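Local coordinates for protein 2-hydroxyisobutyryl-CoA synthetase (Aquincola tertiaricarbonis, PDB 6HE2) that belongs to the ANL superfamily of AMP-binding enzymes, with a large N-terminal part and a small C-terminal domain, and binds coenzyme A and AMP in this crystal, at residues A[205-210]-A[226-231]; A[22-27]-A[187-192]; A[346-351]-A[358-363]; A[52-57]-A[328-333]. One frame throughout, in Å; residues are numbered along the deposited sequence.

Contact 1 of 4, residues A[205-210]-A[226-231]; sequences RLVQWL and IHLAEV. With COA (coenzyme A), chain E.
Leu-228 carries this helix-helix contact and meets three side chains of helix 202-213: Leu-206, Val-207 and Leu-210. Its CD1 lies 3.6 Å from Val-207 CG1, the tightest touch between the two segments. Leu-228 and Val-207 run past each other in opposite directions. The CG of Leu-228 stands anti to its backbone N (chi1 -172°), and this sends both methyls across to the other helix. Leu-206 crosses it at about a right angle, with Leu-206 CD2 4.0 Å from Leu-228 CD2. Leu-210 CD1 reaches the same CD2 at 4.1 Å. Val-231 is looser: its CG1 is 4.5 Å from Val-207 CG1. All five side chains are buried and apolar. The outer flanks differ. Gln-208 is exposed on one helix, and Glu-230 pairs with Arg-263 on the other. His-227 turns to coenzyme A, whose C8A sits 3.9 Å above the imidazole plane, over its centre. Phosphate oxygen O9A lies at the edge of that ring. Ser-203, Gly-201 and Ser-223 also bond coenzyme A. The axes of the two segments cross at -80° and come within 9.9 Å. The two helices precede and follow strand 217-220 of the parallel sheet. Helix 258-268 packs on Leu-228 through Tyr-268, while Trp-209 touches Leu-174 of the second subunit.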
# COMPACT_ATOMS: atom_id res chain seq x y z
N ARG A 205 6.19 -12.95 -11.00
CA ARG A 205 4.80 -12.63 -11.38
C ARG A 205 4.76 -11.24 -12.02
O ARG A 205 4.14 -11.05 -13.07
CB ARG A 205 3.91 -12.69 -10.13
CG ARG A 205 2.38 -12.58 -10.35
CD ARG A 205 1.61 -12.74 -9.02
NE ARG A 205 2.00 -13.97 -8.33
CZ ARG A 205 2.59 -14.02 -7.14
NH1 ARG A 205 2.81 -12.91 -6.44
NH2 ARG A 205 2.93 -15.19 -6.61
N LEU A 206 5.47 -10.28 -11.43
CA LEU A 206 5.59 -8.91 -11.91
C LEU A 206 6.14 -8.81 -13.33
O LEU A 206 5.60 -8.03 -14.10
CB LEU A 206 6.41 -8.04 -10.93
CG LEU A 206 6.48 -6.52 -11.24
CD1 LEU A 206 5.08 -5.91 -11.49
CD2 LEU A 206 7.20 -5.79 -10.13
N VAL A 207 7.22 -9.54 -13.66
CA VAL A 207 7.84 -9.47 -14.99
C VAL A 207 6.84 -9.89 -16.09
O VAL A 207 6.84 -9.25 -17.13
CB VAL A 207 9.21 -10.19 -15.13
CG1 VAL A 207 10.26 -9.50 -14.27
CG2 VAL A 207 9.14 -11.68 -14.80
N GLN A 208 5.96 -10.89 -15.84
CA GLN A 208 4.89 -11.29 -16.76
C GLN A 208 3.86 -10.17 -16.89
O GLN A 208 3.42 -9.88 -18.00
CB GLN A 208 4.19 -12.59 -16.30
CG GLN A 208 5.10 -13.83 -16.22
CD GLN A 208 5.75 -14.24 -17.53
OE1 GLN A 208 5.17 -14.17 -18.62
NE2 GLN A 208 6.99 -14.71 -17.45
N TRP A 209 3.48 -9.52 -15.75
CA TRP A 209 2.53 -8.40 -15.74
C TRP A 209 3.08 -7.20 -16.49
O TRP A 209 2.34 -6.59 -17.25
CB TRP A 209 2.10 -8.00 -14.30
CG TRP A 209 0.98 -8.86 -13.78
CD1 TRP A 209 1.11 -10.07 -13.15
CD2 TRP A 209 -0.43 -8.65 -13.96
NE1 TRP A 209 -0.14 -10.60 -12.90
CE2 TRP A 209 -1.10 -9.76 -13.38
CE3 TRP A 209 -1.20 -7.62 -14.54
CZ2 TRP A 209 -2.50 -9.87 -13.38
CZ3 TRP A 209 -2.59 -7.73 -14.52
CH2 TRP A 209 -3.22 -8.87 -13.98
N LEU A 210 4.39 -6.92 -16.35
CA LEU A 210 5.04 -5.78 -17.03
C LEU A 210 5.20 -6.02 -18.52
O LEU A 210 5.09 -5.08 -19.31
CB LEU A 210 6.37 -5.40 -16.35
CG LEU A 210 6.29 -4.96 -14.89
CD1 LEU A 210 7.57 -4.34 -14.44
CD2 LEU A 210 5.11 -3.98 -14.63
N ILE A 226 17.35 -3.52 -10.00
CA ILE A 226 18.47 -4.39 -10.43
C ILE A 226 18.04 -5.88 -10.27
O ILE A 226 18.22 -6.66 -11.20
CB ILE A 226 19.80 -4.01 -9.70
CG1 ILE A 226 20.30 -2.62 -10.15
CG2 ILE A 226 20.91 -5.09 -9.86
CD1 ILE A 226 21.28 -1.92 -9.18
N HIS A 227 17.44 -6.24 -9.12
CA HIS A 227 16.94 -7.59 -8.84
C HIS A 227 15.82 -8.02 -9.82
O HIS A 227 15.78 -9.17 -10.24
CB HIS A 227 16.41 -7.68 -7.39
CG HIS A 227 15.76 -8.98 -7.06
ND1 HIS A 227 14.38 -9.12 -7.06
CD2 HIS A 227 16.31 -10.18 -6.76
CE1 HIS A 227 14.14 -10.38 -6.74
NE2 HIS A 227 15.26 -11.06 -6.56
N LEU A 228 14.88 -7.10 -10.13
CA LEU A 228 13.79 -7.37 -11.05
C LEU A 228 14.31 -7.61 -12.50
O LEU A 228 13.80 -8.48 -13.20
CB LEU A 228 12.75 -6.25 -11.00
CG LEU A 228 11.45 -6.48 -11.78
CD1 LEU A 228 10.61 -7.63 -11.16
CD2 LEU A 228 10.68 -5.21 -11.92
N ALA A 229 15.37 -6.88 -12.91
CA ALA A 229 16.01 -7.05 -14.21
C ALA A 229 16.62 -8.46 -14.32
O ALA A 229 16.51 -9.10 -15.37
CB ALA A 229 17.07 -5.98 -14.44
N GLU A 230 17.20 -8.96 -13.23
CA GLU A 230 17.79 -10.29 -13.16
C GLU A 230 16.70 -11.36 -13.18
O GLU A 230 16.83 -12.34 -13.91
CB GLU A 230 18.69 -10.43 -11.92
CG GLU A 230 19.97 -9.61 -12.03
CD GLU A 230 20.70 -9.23 -10.76
OE1 GLU A 230 20.33 -9.74 -9.67
OE2 GLU A 230 21.67 -8.44 -10.85
N VAL A 231 15.60 -11.15 -12.43
CA VAL A 231 14.46 -12.08 -12.42
C VAL A 231 13.86 -12.20 -13.84
O VAL A 231 13.58 -13.31 -14.29
CB VAL A 231 13.42 -11.75 -11.31
CG1 VAL A 231 12.11 -12.50 -11.54
CG2 VAL A 231 13.99 -12.09 -9.93
N1A COA E . 14.55 -4.95 -2.44
C2A COA E . 13.42 -5.49 -1.96
N3A COA E . 13.08 -6.78 -1.88
C4A COA E . 14.05 -7.57 -2.38
C5A COA E . 15.25 -7.16 -2.94
C6A COA E . 15.51 -5.77 -2.94
N6A COA E . 16.67 -5.22 -3.32
N7A COA E . 16.00 -8.25 -3.35
C8A COA E . 15.26 -9.28 -3.02
N9A COA E . 14.08 -8.95 -2.42
C1B COA E . 13.08 -9.85 -1.84
C2B COA E . 12.01 -10.34 -2.83
O2B COA E . 10.74 -10.47 -2.20
C3B COA E . 12.61 -11.67 -3.26
O3B COA E . 11.65 -12.61 -3.79
P3B COA E . 11.18 -12.63 -5.34
O7A COA E . 10.29 -11.42 -5.55
O8A COA E . 10.46 -13.93 -5.53
O9A COA E . 12.42 -12.69 -6.19
C4B COA E . 13.21 -12.19 -1.96
O4B COA E . 13.74 -11.00 -1.34
C5B COA E . 14.30 -13.22 -2.11
O5B COA E . 15.32 -12.66 -2.97
P1A COA E . 16.59 -13.51 -3.45
O1A COA E . 17.50 -12.78 -4.37
O2A COA E . 16.09 -14.79 -4.15
O3A COA E . 17.36 -13.89 -2.11
P2A COA E . 17.91 -13.11 -0.82
O4A COA E . 16.91 -13.19 0.28
O5A COA E . 19.17 -13.88 -0.38
O6A COA E . 18.34 -11.57 -1.15
CBP COA E . 18.75 -9.42 -0.06
CCP COA E . 19.14 -10.90 -0.15
CDP COA E . 19.63 -8.83 1.06
CEP COA E . 19.08 -8.71 -1.38
CAP COA E . 17.25 -9.20 0.27
OAP COA E . 16.63 -10.30 0.93

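Contact 2 of 4, residues A[22-27]-A[187-192]; sequences DENYLP and RLRAKA
Arg-187 lays one face of its guanidinium over the carbonyl oxygen of Glu-23, which sits 3.1 Å from Arg-187 CZ. The N-terminal loop here folds over the end of helix 176-187, which closes in a Schellman motif at Arg-189 (phi 71°). The loop has its own Asx turn, in which Asp-22 OD1 accepts from Asn-24 N. The loop turns its carbonyls to two arginines at the helix end. Arg-187 grips Tyr-25 O end-on with two nitrogens. NH2 bonds Tyr-25 O at 2.8 Å and NH1 bonds the same oxygen at 3.0 Å, both nearly in the guanidinium plane. NH2 also gives a bond to Asp-22 O, 2.9 Å away and tilted from that plane. The side chain bends at chi2 (48°), which helps swing the guanidinium under the loop. Four bonds from outside and inside the contact then fix its rotation, since Arg-187 NE also bonds Asn-149. Glu-23 OE1 forms a long salt bridge with Arg-187 NE at 3.4 Å. The main partner of this carboxylate is Arg-145, which forms a salt bridge with Glu-23 OE1; Glu-23 OE2 takes a bond from Asn-149. Leu-26 packs with its two methyls at the other end of the contact, and Trp-34 and Pro-162 pack against it. Its CD2 is 4.0 Å from Leu-188 O, and its CD1 is 4.0 Å from Arg-189 CG. Arg-189 also packs on Arg-141 of the second subunit. Its NH2 makes a weak, bent bond to Glu-23 O, 2.7 Å away, the same oxygen that Arg-187 meets with its face.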
# COMPACT_ATOMS: atom_id res chain seq x y z
N ASP A 22 -7.01 22.54 -5.52
CA ASP A 22 -8.06 22.24 -6.48
C ASP A 22 -7.73 20.83 -6.98
O ASP A 22 -6.66 20.61 -7.55
CB ASP A 22 -8.02 23.27 -7.64
CG ASP A 22 -9.00 23.05 -8.79
OD1 ASP A 22 -9.56 21.94 -8.90
OD2 ASP A 22 -9.17 23.97 -9.61
N GLU A 23 -8.60 19.87 -6.70
CA GLU A 23 -8.42 18.47 -7.08
C GLU A 23 -8.62 18.18 -8.57
O GLU A 23 -8.14 17.16 -9.04
CB GLU A 23 -9.33 17.55 -6.25
CG GLU A 23 -8.90 17.39 -4.80
CD GLU A 23 -7.54 16.75 -4.58
OE1 GLU A 23 -7.12 15.91 -5.41
OE2 GLU A 23 -6.92 17.04 -3.54
N ASN A 24 -9.31 19.04 -9.31
CA ASN A 24 -9.62 18.84 -10.73
C ASN A 24 -8.63 19.52 -11.70
O ASN A 24 -8.69 19.25 -12.91
CB ASN A 24 -11.07 19.28 -11.03
CG ASN A 24 -12.09 18.78 -10.04
OD1 ASN A 24 -12.75 19.57 -9.34
ND2 ASN A 24 -12.23 17.47 -9.92
N TYR A 25 -7.72 20.37 -11.19
CA TYR A 25 -6.72 21.04 -12.02
C TYR A 25 -5.72 20.04 -12.62
O TYR A 25 -5.17 19.18 -11.94
CB TYR A 25 -5.96 22.12 -11.22
CG TYR A 25 -4.69 22.60 -11.90
CD1 TYR A 25 -4.74 23.52 -12.94
CD2 TYR A 25 -3.44 22.10 -11.53
CE1 TYR A 25 -3.58 23.94 -13.59
CE2 TYR A 25 -2.28 22.52 -12.16
CZ TYR A 25 -2.35 23.43 -13.20
OH TYR A 25 -1.21 23.85 -13.84
N LEU A 26 -5.47 20.21 -13.91
CA LEU A 26 -4.47 19.49 -14.67
C LEU A 26 -3.78 20.53 -15.57
O LEU A 26 -4.46 21.40 -16.12
CB LEU A 26 -5.05 18.30 -15.47
CG LEU A 26 -5.22 16.96 -14.71
CD1 LEU A 26 -5.72 15.86 -15.64
CD2 LEU A 26 -3.93 16.49 -14.08
N PRO A 27 -2.44 20.54 -15.65
CA PRO A 27 -1.78 21.56 -16.49
C PRO A 27 -2.08 21.39 -17.97
O PRO A 27 -2.42 20.28 -18.38
CB PRO A 27 -0.27 21.34 -16.20
CG PRO A 27 -0.23 20.47 -14.98
CD PRO A 27 -1.45 19.63 -15.04
N ARG A 187 -3.45 11.32 -8.14
CA ARG A 187 -3.76 12.74 -8.34
C ARG A 187 -3.42 13.20 -9.79
O ARG A 187 -4.14 14.02 -10.37
CB ARG A 187 -3.11 13.61 -7.23
CG ARG A 187 -3.34 15.13 -7.32
CD ARG A 187 -4.79 15.53 -7.55
NE ARG A 187 -4.92 16.96 -7.83
CZ ARG A 187 -5.02 17.50 -9.05
NH1 ARG A 187 -5.03 16.74 -10.13
NH2 ARG A 187 -5.12 18.82 -9.19
N LEU A 188 -2.36 12.61 -10.38
CA LEU A 188 -1.89 12.85 -11.75
C LEU A 188 -2.87 12.32 -12.80
O LEU A 188 -2.80 12.70 -13.97
CB LEU A 188 -0.51 12.16 -11.91
CG LEU A 188 0.21 12.27 -13.28
CD1 LEU A 188 0.41 13.73 -13.70
CD2 LEU A 188 1.52 11.55 -13.25
N ARG A 189 -3.78 11.41 -12.38
CA ARG A 189 -4.76 10.73 -13.23
C ARG A 189 -4.06 9.69 -14.13
O ARG A 189 -4.52 9.38 -15.22
CB ARG A 189 -5.72 11.68 -14.01
CG ARG A 189 -6.37 12.79 -13.18
CD ARG A 189 -7.55 12.30 -12.39
NE ARG A 189 -8.39 13.40 -11.91
CZ ARG A 189 -8.27 13.99 -10.72
NH1 ARG A 189 -7.32 13.59 -9.88
NH2 ARG A 189 -9.09 14.96 -10.37
N ALA A 190 -2.97 9.12 -13.61
CA ALA A 190 -2.26 8.02 -14.24
C ALA A 190 -3.06 6.73 -13.97
O ALA A 190 -3.89 6.70 -13.07
CB ALA A 190 -0.88 7.89 -13.62
N LYS A 191 -2.81 5.66 -14.73
CA LYS A 191 -3.42 4.36 -14.45
C LYS A 191 -2.50 3.74 -13.36
O LYS A 191 -1.37 3.39 -13.67
CB LYS A 191 -3.46 3.45 -15.70
CG LYS A 191 -4.42 3.90 -16.79
CD LYS A 191 -4.73 2.77 -17.78
CE LYS A 191 -3.94 2.86 -19.05
NZ LYS A 191 -4.12 1.64 -19.90
N ALA A 192 -2.94 3.72 -12.08
CA ALA A 192 -2.09 3.19 -11.01
C ALA A 192 -2.08 1.66 -10.98
O ALA A 192 -3.14 1.05 -11.03
CB ALA A 192 -2.49 3.76 -9.66

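Contact 3 of 4, residues A[346-351]-A[358-363]; sequences TLWTND and TYPRLP
Tyr-359 first meets the other segment through its backbone, with its C near Asn-350 OD1. Its side chain leaves the backbone away from the other segment, and its OH bonds Asp-302. Pro-360 comes next. Its CB is 4.0 Å from Trp-348 CE3, and the two side chains lie side by side and point the same way. Its CA also sends a hydrogen toward Thr-349 O. Arg-361 makes the central pairing. Arg-361 N bonds Thr-349 O at 3.0 Å, and Thr-349 N bonds Arg-361 O at 2.9 Å. Both are close to straight, and they form a hydrogen-bonded antiparallel pair. The long Arg-361 side chain is extended and leads off the contact, where its NH2 makes a weak bond to Asp-295 O. Leu-362 then turns back onto the first segment. Its CD2 packs 3.6 Å from Trp-348 CB, and its CD1 lies 3.8 Å from Thr-346 OG1. That hydroxyl bonds Gly-365 O. The CG of Trp-348 stands between its backbone N and carbonyl carbon (chi1 75°), beside Pro-360, and its NE1 bonds Val-317 O. Pro-363 closes the walk. Its CD is 3.4 Å from Leu-347 O, and its CG is 3.7 Å from Thr-349 OG1. The pairing is a single antiparallel beta bridge between Thr-349 and Arg-361. It ties the five-stranded antiparallel sheet to strand 361-362, the edge of a three-stranded one. The side chain of Leu-362 is about 8 Å from bound AMP, near the nucleotide but not in contact with it.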
# COMPACT_ATOMS: atom_id res chain seq x y z
N THR A 346 25.41 15.91 1.73
CA THR A 346 25.11 16.31 0.35
C THR A 346 25.89 17.54 -0.01
O THR A 346 26.43 18.21 0.87
CB THR A 346 23.57 16.49 0.12
OG1 THR A 346 23.32 16.51 -1.28
CG2 THR A 346 23.00 17.76 0.75
N LEU A 347 25.94 17.84 -1.31
CA LEU A 347 26.52 19.05 -1.85
C LEU A 347 25.38 19.79 -2.54
O LEU A 347 24.59 19.14 -3.24
CB LEU A 347 27.65 18.77 -2.87
CG LEU A 347 28.32 20.04 -3.42
CD1 LEU A 347 29.80 20.04 -3.16
CD2 LEU A 347 28.00 20.24 -4.87
N TRP A 348 25.26 21.12 -2.34
CA TRP A 348 24.24 21.89 -3.05
C TRP A 348 24.86 23.02 -3.84
O TRP A 348 25.92 23.51 -3.48
CB TRP A 348 23.07 22.36 -2.17
CG TRP A 348 23.26 23.51 -1.21
CD1 TRP A 348 24.44 24.05 -0.76
CD2 TRP A 348 22.21 24.19 -0.50
NE1 TRP A 348 24.18 25.02 0.18
CE2 TRP A 348 22.83 25.12 0.36
CE3 TRP A 348 20.80 24.08 -0.50
CZ2 TRP A 348 22.08 25.98 1.19
CZ3 TRP A 348 20.07 24.89 0.33
CH2 TRP A 348 20.70 25.83 1.17
N THR A 349 24.25 23.35 -4.98
CA THR A 349 24.66 24.46 -5.85
C THR A 349 23.41 25.27 -6.18
O THR A 349 22.30 24.81 -5.92
CB THR A 349 25.36 23.97 -7.15
OG1 THR A 349 24.47 23.15 -7.91
CG2 THR A 349 26.67 23.24 -6.89
N ASN A 350 23.59 26.47 -6.74
CA ASN A 350 22.49 27.34 -7.17
C ASN A 350 22.76 27.89 -8.57
O ASN A 350 22.57 29.08 -8.85
CB ASN A 350 22.18 28.44 -6.15
CG ASN A 350 20.79 29.01 -6.31
OD1 ASN A 350 19.83 28.31 -6.63
ND2 ASN A 350 20.68 30.31 -6.11
N ASP A 351 23.19 27.01 -9.46
CA ASP A 351 23.46 27.37 -10.84
C ASP A 351 22.19 27.18 -11.66
O ASP A 351 21.18 26.73 -11.14
CB ASP A 351 24.65 26.54 -11.40
CG ASP A 351 25.93 26.74 -10.61
OD1 ASP A 351 26.25 27.90 -10.27
OD2 ASP A 351 26.60 25.73 -10.31
N THR A 358 14.07 27.35 -10.93
CA THR A 358 14.96 28.21 -10.15
C THR A 358 15.11 27.70 -8.68
O THR A 358 15.00 28.49 -7.72
CB THR A 358 14.47 29.66 -10.25
OG1 THR A 358 13.12 29.67 -9.78
CG2 THR A 358 14.56 30.22 -11.67
N TYR A 359 15.37 26.39 -8.54
CA TYR A 359 15.57 25.69 -7.26
C TYR A 359 17.03 25.32 -7.06
O TYR A 359 17.68 24.94 -8.04
CB TYR A 359 14.80 24.36 -7.24
CG TYR A 359 13.29 24.46 -7.20
CD1 TYR A 359 12.65 25.34 -6.33
CD2 TYR A 359 12.50 23.63 -7.99
CE1 TYR A 359 11.26 25.43 -6.28
CE2 TYR A 359 11.11 23.72 -7.96
CZ TYR A 359 10.49 24.61 -7.09
OH TYR A 359 9.13 24.65 -7.03
N PRO A 360 17.54 25.28 -5.78
CA PRO A 360 18.89 24.74 -5.54
C PRO A 360 18.93 23.27 -5.98
O PRO A 360 17.91 22.57 -5.93
CB PRO A 360 19.03 24.81 -4.00
CG PRO A 360 18.03 25.82 -3.56
CD PRO A 360 16.88 25.65 -4.51
N ARG A 361 20.09 22.82 -6.43
CA ARG A 361 20.31 21.45 -6.90
C ARG A 361 21.29 20.69 -6.00
O ARG A 361 22.26 21.26 -5.50
CB ARG A 361 20.88 21.49 -8.33
CG ARG A 361 20.91 20.15 -9.06
CD ARG A 361 21.52 20.29 -10.44
NE ARG A 361 21.13 19.19 -11.32
CZ ARG A 361 21.43 19.12 -12.61
NH1 ARG A 361 22.14 20.08 -13.19
NH2 ARG A 361 21.03 18.08 -13.34
N LEU A 362 21.06 19.38 -5.88
CA LEU A 362 21.92 18.43 -5.19
C LEU A 362 22.51 17.58 -6.34
O LEU A 362 21.89 16.60 -6.74
CB LEU A 362 21.09 17.58 -4.21
CG LEU A 362 20.20 18.32 -3.18
CD1 LEU A 362 19.71 17.34 -2.10
CD2 LEU A 362 20.93 19.50 -2.52
N PRO A 363 23.64 18.03 -6.97
CA PRO A 363 24.17 17.33 -8.17
C PRO A 363 24.59 15.87 -8.01
O PRO A 363 24.58 15.13 -9.00
CB PRO A 363 25.37 18.19 -8.58
CG PRO A 363 25.16 19.48 -7.93
CD PRO A 363 24.47 19.21 -6.66

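Contact 4 of 4, residues A[52-57]-A[328-333]; sequences GRLQQV and THLERT
Arg-53 leaves its helix with CB aimed at Leu-330. CG then passes 3.9 Å from Leu-330 CB, and CD comes 3.4 Å from Leu-330 O. Bends at chi2 (57°) and chi3 (55°) curl the chain round this carbonyl. NE turns back to its own helix and bonds Gln-56 OE1 at 3.0 Å. NH2 gives a nearly straight bond to Leu-330 O, also 3.0 Å, with the oxygen close to the guanidinium plane. From the oxygen's side the donor stands above the carbonyl plane. The setting is the long helix 43-64 packed against the end of strand 322-329, in the antiparallel sheet of the N-terminal part of this ANL enzyme. At the tip, NH2 also donates to a water at 2.8 Å, and this water bonds Glu-331 OE2. The arginine and the glutamate are thus linked through water. Arg-38 forms a salt bridge with the same carboxylate, and Tyr-21 bonds its other oxygen. Trp-15 makes a cation-pi contact with Arg-53. Next to the polar end lies an apolar patch. Leu-54 CD2 touches both Thr-328 CG2 at 3.6 Å and Leu-330 CD2 at 3.7 Å. Phe-88 packs on both Leu-54 and Thr-328. Val-57 CG1 rests 3.7 Å from His-329 O.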
# COMPACT_ATOMS: atom_id res chain seq x y z
N GLY A 52 7.57 34.23 5.05
CA GLY A 52 6.20 34.48 5.49
C GLY A 52 5.51 33.19 5.88
O GLY A 52 4.80 33.15 6.90
N ARG A 53 5.72 32.11 5.10
CA ARG A 53 5.15 30.78 5.39
C ARG A 53 5.75 30.18 6.67
O ARG A 53 5.01 29.65 7.48
CB ARG A 53 5.33 29.82 4.20
CG ARG A 53 4.74 28.43 4.45
CD ARG A 53 3.26 28.46 4.80
NE ARG A 53 2.48 29.15 3.77
CZ ARG A 53 2.05 28.59 2.65
NH1 ARG A 53 1.37 29.30 1.77
NH2 ARG A 53 2.29 27.31 2.40
N LEU A 54 7.07 30.31 6.88
CA LEU A 54 7.77 29.83 8.08
C LEU A 54 7.24 30.50 9.32
O LEU A 54 7.15 29.87 10.36
CB LEU A 54 9.30 30.02 7.97
CG LEU A 54 10.04 29.17 6.95
CD1 LEU A 54 11.47 29.65 6.78
CD2 LEU A 54 10.04 27.72 7.34
N GLN A 55 6.88 31.78 9.22
CA GLN A 55 6.27 32.57 10.28
C GLN A 55 4.89 31.98 10.59
O GLN A 55 4.57 31.78 11.76
CB GLN A 55 6.16 34.06 9.87
CG GLN A 55 7.52 34.77 9.81
CD GLN A 55 7.50 36.11 9.09
OE1 GLN A 55 6.60 36.42 8.29
NE2 GLN A 55 8.55 36.89 9.29
N GLN A 56 4.08 31.66 9.53
CA GLN A 56 2.75 31.05 9.71
C GLN A 56 2.86 29.68 10.37
O GLN A 56 2.15 29.42 11.33
CB GLN A 56 2.01 30.88 8.36
CG GLN A 56 1.58 32.15 7.65
CD GLN A 56 0.88 31.79 6.37
OE1 GLN A 56 1.53 31.51 5.35
NE2 GLN A 56 -0.45 31.74 6.41
N VAL A 57 3.74 28.80 9.83
CA VAL A 57 3.97 27.43 10.31
C VAL A 57 4.50 27.42 11.77
O VAL A 57 4.03 26.62 12.58
CB VAL A 57 4.89 26.61 9.36
CG1 VAL A 57 5.13 25.20 9.92
CG2 VAL A 57 4.31 26.54 7.95
N THR A 328 12.06 21.60 6.66
CA THR A 328 10.87 22.19 7.28
C THR A 328 9.67 22.04 6.35
O THR A 328 9.72 22.48 5.19
CB THR A 328 11.08 23.67 7.64
OG1 THR A 328 12.18 23.78 8.51
CG2 THR A 328 9.87 24.27 8.34
N HIS A 329 8.56 21.46 6.88
CA HIS A 329 7.30 21.36 6.16
C HIS A 329 6.70 22.76 6.04
O HIS A 329 6.64 23.50 7.04
CB HIS A 329 6.30 20.47 6.90
CG HIS A 329 6.49 19.00 6.72
ND1 HIS A 329 6.72 18.16 7.80
CD2 HIS A 329 6.44 18.26 5.58
CE1 HIS A 329 6.82 16.95 7.29
NE2 HIS A 329 6.68 16.96 5.96
N LEU A 330 6.23 23.10 4.82
CA LEU A 330 5.55 24.36 4.53
C LEU A 330 4.01 24.16 4.29
O LEU A 330 3.28 25.14 4.26
CB LEU A 330 6.19 25.01 3.28
CG LEU A 330 7.68 25.43 3.31
CD1 LEU A 330 7.99 26.35 2.16
CD2 LEU A 330 8.05 26.16 4.58
N GLU A 331 3.56 22.90 4.06
CA GLU A 331 2.16 22.59 3.74
C GLU A 331 1.62 21.37 4.49
O GLU A 331 0.94 20.53 3.89
CB GLU A 331 1.96 22.43 2.22
CG GLU A 331 2.46 23.59 1.36
CD GLU A 331 2.13 23.48 -0.11
OE1 GLU A 331 1.96 22.35 -0.61
OE2 GLU A 331 2.04 24.54 -0.76
N ARG A 332 1.92 21.28 5.81
CA ARG A 332 1.44 20.19 6.66
C ARG A 332 0.89 20.71 7.98
O ARG A 332 1.52 21.55 8.62
CB ARG A 332 2.51 19.09 6.88
CG ARG A 332 2.57 18.13 5.70
CD ARG A 332 3.24 16.81 6.00
NE ARG A 332 2.52 15.99 6.98
CZ ARG A 332 2.89 14.78 7.36
NH1 ARG A 332 3.98 14.22 6.85
NH2 ARG A 332 2.17 14.11 8.25
N THR A 333 -0.28 20.19 8.38
CA THR A 333 -0.94 20.56 9.64
C THR A 333 -0.85 19.42 10.67
O THR A 333 -1.06 19.67 11.84
CB THR A 333 -2.39 20.98 9.40
OG1 THR A 333 -3.07 19.91 8.74
CG2 THR A 333 -2.51 22.29 8.61
O HOH W 1 0.67 26.72 0.21

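The four contacts are separate, and none touches another. Contacts 1 and 2 lie about 28 Å apart between centres, and strand 191-193 leads on to helix 202-213. Both meet the second subunit. Contacts 3 and 4 share one antiparallel sheet, where strands 340-347 and 322-329 are neighbours, and their nearest atoms are about 9 Å apart. Contact 3 is the closer of the two to the nucleotide site. The side chain of His-329 in contact 4 lies about 11 Å from bound AMP. Coenzyme A is held at contact 1, about 34 Å between centres from contact 3. Contacts 1 and 4 lie on opposite sides of the chain's centre, about 41 Å apart between centres.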